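Side-chain contacts in envelope polyprotein (Puumala orthohantavirus, PDB 5FXU), which is the Gn ectodomain of the viral surface glycoprotein and, with its partner Gc, probably builds the spike that serves host-cell attachment and entry: residues M206-E209 with K210-T214; S251-V254 with L255-A259. All coordinates share one frame; numbering follows the deposited sequence.

Contact 1 (M206-E209 with K210-T214); sequences MKLE and KSFET
The carboxylate of Glu209 and the ring of Phe212 are nearly parallel, their planes 15° apart, in the first turns of helix 208-216, which Lys207 opens from the N-cap position. OE1 of Glu209 comes obliquely to CD2 of Phe212 at 3.6 Å, and the carbonyl O of Leu208 meets that same CD2, again obliquely, at 3.5 Å; His333 stacks on the ring. Glu209 reaches Phe212 because its CG sits beside its own carbonyl carbon (chi1 -172°) and the chain then bends at chi2. Leu208 runs alongside Phe212, pointing the same way, with CG 4.0 Å from CE2, and both rest on Leu341 of strand 340-354. The carboxylate of Glu213 is turned 78° from that of Glu209, and the two OE2 atoms are 4.1 Å apart. Lys339 NZ forms a salt bridge to each, which would offset the repulsion, while His333 ND1 is hydrogen-bonded to Glu209 OE2. Lys207 packs its CB on CG of Lys210 at 3.9 Å and sends NZ away to a salt bridge with Asp317. The backbone bonds to the carbonyls of Lys207 and Leu208 are weak; from the next carbonyl the bond is sounder, Glu213 N to Glu209 O at 2.9 Å.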
ATOM      1  N   MET A 206      15.569   5.983  10.080  1.00 52.27           N
ATOM      2  CA  MET A 206      14.662   5.112   9.326  1.00 48.76           C
ATOM      3  C   MET A 206      13.685   4.341  10.207  1.00 47.19           C
ATOM      4  O   MET A 206      12.921   3.526   9.674  1.00 43.59           O
ATOM      5  CB  MET A 206      15.445   4.089   8.507  1.00 48.04           C
ATOM      6  CG  MET A 206      16.512   4.661   7.592  1.00 48.98           C
ATOM      7  SD  MET A 206      15.917   5.836   6.379  1.00 47.69           S
ATOM      8  CE  MET A 206      14.807   4.732   5.511  1.00 47.18           C
ATOM      9  N   LYS A 207      13.670   4.613  11.520  1.00 47.68           N
ATOM     10  CA  LYS A 207      12.750   3.922  12.449  1.00 46.72           C
ATOM     11  C   LYS A 207      11.318   4.496  12.304  1.00 43.05           C
ATOM     12  O   LYS A 207      10.840   5.320  13.096  1.00 40.31           O
ATOM     13  CB  LYS A 207      13.271   3.893  13.914  1.00 51.13           C
ATOM     14  CG  LYS A 207      14.058   2.641  14.398  1.00 53.60           C
ATOM     15  CD  LYS A 207      15.495   2.584  13.942  1.00 57.38           C
ATOM     16  CE  LYS A 207      16.429   1.958  14.992  1.00 60.49           C
ATOM     17  NZ  LYS A 207      16.295   0.483  15.013  1.00 61.17           N
ATOM     18  N   LEU A 208      10.630   4.017  11.265  1.00 41.01           N
ATOM     19  CA  LEU A 208       9.315   4.526  10.880  1.00 40.07           C
ATOM     20  C   LEU A 208       8.263   4.474  12.002  1.00 39.59           C
ATOM     21  O   LEU A 208       7.527   5.446  12.194  1.00 37.60           O
ATOM     22  CB  LEU A 208       8.825   3.794   9.637  1.00 39.57           C
ATOM     23  CG  LEU A 208       7.462   4.154   9.056  1.00 39.26           C
ATOM     24  CD1 LEU A 208       7.421   5.632   8.690  1.00 39.94           C
ATOM     25  CD2 LEU A 208       7.183   3.282   7.842  1.00 39.01           C
ATOM     26  N   GLU A 209       8.209   3.380  12.761  1.00 40.03           N
ATOM     27  CA  GLU A 209       7.195   3.257  13.804  1.00 42.08           C
ATOM     28  C   GLU A 209       7.434   4.236  14.953  1.00 45.55           C
ATOM     29  O   GLU A 209       6.470   4.668  15.605  1.00 45.10           O
ATOM     30  CB  GLU A 209       7.093   1.823  14.322  1.00 42.47           C
ATOM     31  CG  GLU A 209       5.935   1.556  15.276  1.00 42.91           C
ATOM     32  CD  GLU A 209       4.562   1.986  14.749  1.00 42.68           C
ATOM     33  OE1 GLU A 209       4.290   1.867  13.540  1.00 42.12           O
ATOM     34  OE2 GLU A 209       3.718   2.405  15.564  1.00 43.93           O
ATOM     35  N   LYS A 210       8.695   4.617  15.186  1.00 49.89           N
ATOM     36  CA  LYS A 210       8.995   5.690  16.149  1.00 52.60           C
ATOM     37  C   LYS A 210       8.350   7.012  15.753  1.00 51.10           C
ATOM     38  O   LYS A 210       7.862   7.744  16.628  1.00 54.72           O
ATOM     39  CB  LYS A 210      10.498   5.877  16.362  1.00 57.90           C
ATOM     40  CG  LYS A 210      11.174   4.701  17.076  1.00 62.87           C
ATOM     41  CD  LYS A 210      12.554   5.088  17.608  1.00 67.85           C
ATOM     42  CE  LYS A 210      13.215   3.983  18.489  1.00 72.31           C
ATOM     43  NZ  LYS A 210      12.398   3.147  19.442  1.00 71.66           N
ATOM     44  N   SER A 211       8.303   7.306  14.455  1.00 47.96           N
ATOM     45  CA  SER A 211       7.628   8.510  13.987  1.00 47.14           C
ATOM     46  C   SER A 211       6.164   8.478  14.332  1.00 48.11           C
ATOM     47  O   SER A 211       5.629   9.459  14.842  1.00 53.27           O
ATOM     48  CB  SER A 211       7.796   8.717  12.482  1.00 47.45           C
ATOM     49  OG  SER A 211       9.163   8.628  12.092  1.00 47.11           O
ATOM     50  N   PHE A 212       5.517   7.330  14.150  1.00 47.13           N
ATOM     51  CA  PHE A 212       4.107   7.193  14.529  1.00 45.86           C
ATOM     52  C   PHE A 212       3.917   7.359  16.033  1.00 47.32           C
ATOM     53  O   PHE A 212       2.969   7.992  16.487  1.00 46.27           O
ATOM     54  CB  PHE A 212       3.523   5.832  14.075  1.00 44.41           C
ATOM     55  CG  PHE A 212       3.224   5.757  12.616  1.00 42.19           C
ATOM     56  CD1 PHE A 212       2.136   6.426  12.096  1.00 41.47           C
ATOM     57  CD2 PHE A 212       4.038   5.036  11.757  1.00 41.43           C
ATOM     58  CE1 PHE A 212       1.871   6.386  10.750  1.00 41.02           C
ATOM     59  CE2 PHE A 212       3.769   4.984  10.403  1.00 41.04           C
ATOM     60  CZ  PHE A 212       2.683   5.661   9.899  1.00 40.63           C
ATOM     61  N   GLU A 213       4.809   6.755  16.805  1.00 50.64           N
ATOM     62  CA  GLU A 213       4.721   6.797  18.275  1.00 54.44           C
ATOM     63  C   GLU A 213       4.827   8.252  18.833  1.00 57.16           C
ATOM     64  O   GLU A 213       4.018   8.652  19.679  1.00 55.06           O
ATOM     65  CB  GLU A 213       5.747   5.825  18.881  1.00 55.31           C
ATOM     66  CG  GLU A 213       5.285   4.361  18.755  1.00 56.75           C
ATOM     67  CD  GLU A 213       6.379   3.317  18.980  1.00 58.19           C
ATOM     68  OE1 GLU A 213       7.555   3.666  19.228  1.00 58.47           O
ATOM     69  OE2 GLU A 213       6.041   2.118  18.918  1.00 58.60           O
ATOM     70  N   THR A 214       5.766   9.052  18.316  1.00 59.07           N
ATOM     71  CA  THR A 214       5.841  10.485  18.706  1.00 62.15           C
ATOM     72  C   THR A 214       4.520  11.217  18.444  1.00 65.51           C
ATOM     73  O   THR A 214       4.086  12.037  19.237  1.00 66.04           O
ATOM     74  CB  THR A 214       6.961  11.296  18.034  1.00 62.44           C
ATOM     75  OG1 THR A 214       6.727  11.391  16.619  1.00 62.56           O
ATOM     76  CG2 THR A 214       8.333  10.702  18.339  1.00 62.68           C
TER

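Contact 2 (S251-V254 with L255-A259); sequences SAEV and LSRMA
Val254 and Leu255, with Glu253 next to them, carry most of this contact within helix 249-260, each working with a residue one turn away. Val254 lies side by side with Met258, both pointing the same way. The touching branch is CG1 of Val254, 3.7 Å from CE of Met258; it stands anti to the backbone N (chi1 170°), and the thioether chain of Met258 runs out extended to meet it. Beyond them the packing passes to the surrounding strands, Val254 to Ile243 and Met258 to Trp345. Leu255 folds back over the preceding turn, bringing CD1 to 4.0 Å from OG of Ser251, a hydroxyl hydrogen-bonded to the backbone N of Thr245.

Glu253 acts mainly through its carbonyl oxygen. It accepts the backbone N-H of Arg257 at 3.1 Å, in a bond straight to within 11°, and CG of Arg257 presses on the same oxygen at 3.2 Å. The bend at chi2 of Arg257 swings the guanidinium back, so that this oxygen lies at its edge and in its plane. The acidic and basic ends remain apart, with Glu253 OE2 5.1 Å from Arg257 NH1, too far for a salt bridge, though a weak attraction may remain. Ser256 OG, set between its own backbone N and carbonyl carbon (chi1 56°), lies 3.0 Å from Glu253 O and 3.1 Å from Ala252 O. Val254, Leu255 and Met258 turn to Ile243 of strand 237-243, Trp345 of strand 340-354 and Phe212, while Ala252 is exposed and Glu253 and Arg257 partly so: the pattern of an amphipathic alpha-helix laid on a beta framework.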
ATOM      1  N   SER A 251       3.344  15.194   3.883  1.00 35.93           N
ATOM      2  CA  SER A 251       3.840  14.095   4.686  1.00 33.68           C
ATOM      3  C   SER A 251       3.157  14.102   6.036  1.00 33.10           C
ATOM      4  O   SER A 251       2.701  13.049   6.486  1.00 31.72           O
ATOM      5  CB  SER A 251       5.352  14.168   4.849  1.00 34.15           C
ATOM      6  OG  SER A 251       5.818  13.284   5.841  1.00 34.36           O
ATOM      7  N   ALA A 252       3.091  15.277   6.681  1.00 32.82           N
ATOM      8  CA  ALA A 252       2.444  15.405   7.981  1.00 33.23           C
ATOM      9  C   ALA A 252       0.986  14.974   7.903  1.00 32.44           C
ATOM     10  O   ALA A 252       0.484  14.316   8.788  1.00 33.69           O
ATOM     11  CB  ALA A 252       2.557  16.828   8.547  1.00 34.29           C
ATOM     12  N   GLU A 253       0.311  15.377   6.858  1.00 33.01           N
ATOM     13  CA  GLU A 253      -1.064  15.000   6.661  1.00 33.58           C
ATOM     14  C   GLU A 253      -1.277  13.522   6.443  1.00 32.30           C
ATOM     15  O   GLU A 253      -2.248  12.955   6.974  1.00 32.36           O
ATOM     16  CB  GLU A 253      -1.668  15.805   5.518  1.00 34.95           C
ATOM     17  CG  GLU A 253      -2.031  17.193   5.977  1.00 37.28           C
ATOM     18  CD  GLU A 253      -2.741  17.987   4.924  1.00 40.18           C
ATOM     19  OE1 GLU A 253      -2.745  17.598   3.717  1.00 40.00           O
ATOM     20  OE2 GLU A 253      -3.289  19.028   5.341  1.00 44.02           O
ATOM     21  N   VAL A 254      -0.384  12.892   5.681  1.00 30.66           N
ATOM     22  CA  VAL A 254      -0.512  11.479   5.404  1.00 29.27           C
ATOM     23  C   VAL A 254      -0.264  10.689   6.683  1.00 30.40           C
ATOM     24  O   VAL A 254      -0.984   9.739   6.982  1.00 28.06           O
ATOM     25  CB  VAL A 254       0.439  11.017   4.300  1.00 28.52           C
ATOM     26  CG1 VAL A 254       0.453   9.498   4.197  1.00 27.98           C
ATOM     27  CG2 VAL A 254       0.035  11.614   2.951  1.00 28.23           C
ATOM     28  N   LEU A 255       0.765  11.080   7.432  1.00 32.03           N
ATOM     29  CA  LEU A 255       1.072  10.393   8.662  1.00 33.86           C
ATOM     30  C   LEU A 255      -0.058  10.483   9.662  1.00 33.75           C
ATOM     31  O   LEU A 255      -0.324   9.492  10.330  1.00 31.27           O
ATOM     32  CB  LEU A 255       2.344  10.911   9.319  1.00 37.09           C
ATOM     33  CG  LEU A 255       3.617  10.326   8.747  1.00 38.66           C
ATOM     34  CD1 LEU A 255       4.761  11.255   9.107  1.00 41.36           C
ATOM     35  CD2 LEU A 255       3.891   8.924   9.267  1.00 39.60           C
ATOM     36  N   SER A 256      -0.670  11.664   9.801  1.00 34.51           N
ATOM     37  CA  SER A 256      -1.782  11.810  10.733  1.00 36.80           C
ATOM     38  C   SER A 256      -2.988  10.937  10.316  1.00 36.01           C
ATOM     39  O   SER A 256      -3.507  10.196  11.149  1.00 34.94           O
ATOM     40  CB  SER A 256      -2.119  13.274  11.010  1.00 37.69           C
ATOM     41  OG  SER A 256      -2.386  13.918   9.823  1.00 40.77           O
ATOM     42  N   ARG A 257      -3.349  10.945   9.032  1.00 36.82           N
ATOM     43  CA  ARG A 257      -4.429  10.077   8.554  1.00 38.62           C
ATOM     44  C   ARG A 257      -4.068   8.589   8.730  1.00 36.44           C
ATOM     45  O   ARG A 257      -4.932   7.798   9.075  1.00 35.63           O
ATOM     46  CB  ARG A 257      -4.828  10.388   7.125  1.00 42.24           C
ATOM     47  CG  ARG A 257      -5.267  11.819   6.881  1.00 47.97           C
ATOM     48  CD  ARG A 257      -6.769  12.055   6.779  1.00 52.27           C
ATOM     49  NE  ARG A 257      -7.297  13.451   6.798  1.00 57.84           N
ATOM     50  CZ  ARG A 257      -6.659  14.620   7.059  1.00 61.59           C
ATOM     51  NH1 ARG A 257      -5.329  14.752   7.282  1.00 61.03           N
ATOM     52  NH2 ARG A 257      -7.400  15.741   7.077  1.00 62.56           N
ATOM     53  N   MET A 258      -2.800   8.218   8.535  1.00 34.17           N
ATOM     54  CA  MET A 258      -2.358   6.855   8.835  1.00 33.14           C
ATOM     55  C   MET A 258      -2.537   6.521  10.306  1.00 32.74           C
ATOM     56  O   MET A 258      -2.979   5.436  10.635  1.00 32.15           O
ATOM     57  CB  MET A 258      -0.895   6.612   8.442  1.00 32.53           C
ATOM     58  CG  MET A 258      -0.676   6.387   6.953  1.00 31.75           C
ATOM     59  SD  MET A 258       1.075   6.273   6.520  1.00 30.89           S
ATOM     60  CE  MET A 258       0.970   5.901   4.777  1.00 30.93           C
ATOM     61  N   ALA A 259      -2.176   7.451  11.179  1.00 32.59           N
ATOM     62  CA  ALA A 259      -2.260   7.231  12.606  1.00 32.85           C
ATOM     63  C   ALA A 259      -3.697   7.038  13.084  1.00 32.95           C
ATOM     64  O   ALA A 259      -3.940   6.210  13.927  1.00 32.23           O
ATOM     65  CB  ALA A 259      -1.583   8.348  13.364  1.00 33.93           C
TER

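How the contacts relate
Contacts 1 and 2 are formed by two separate helices, 208-216 and 249-260, that pack on each other with the contact centres 12 Å apart. Phe212 of contact 1 makes the junction: its CZ lies 3.5 Å from CD2 of Leu255, and its CE1 lies 3.6 Å from CB of Met258. One ring thus joins the two contacts, and strand 340-354 touches both helices, at Leu341 for contact 1 and at Trp345, Ile349 and Pro350 for contact 2. The sugars nearby are glycans attached to the protein: the side chain of Glu209 is about 10 Å from a bound NAG, and that of Met258 about 14 Å from one.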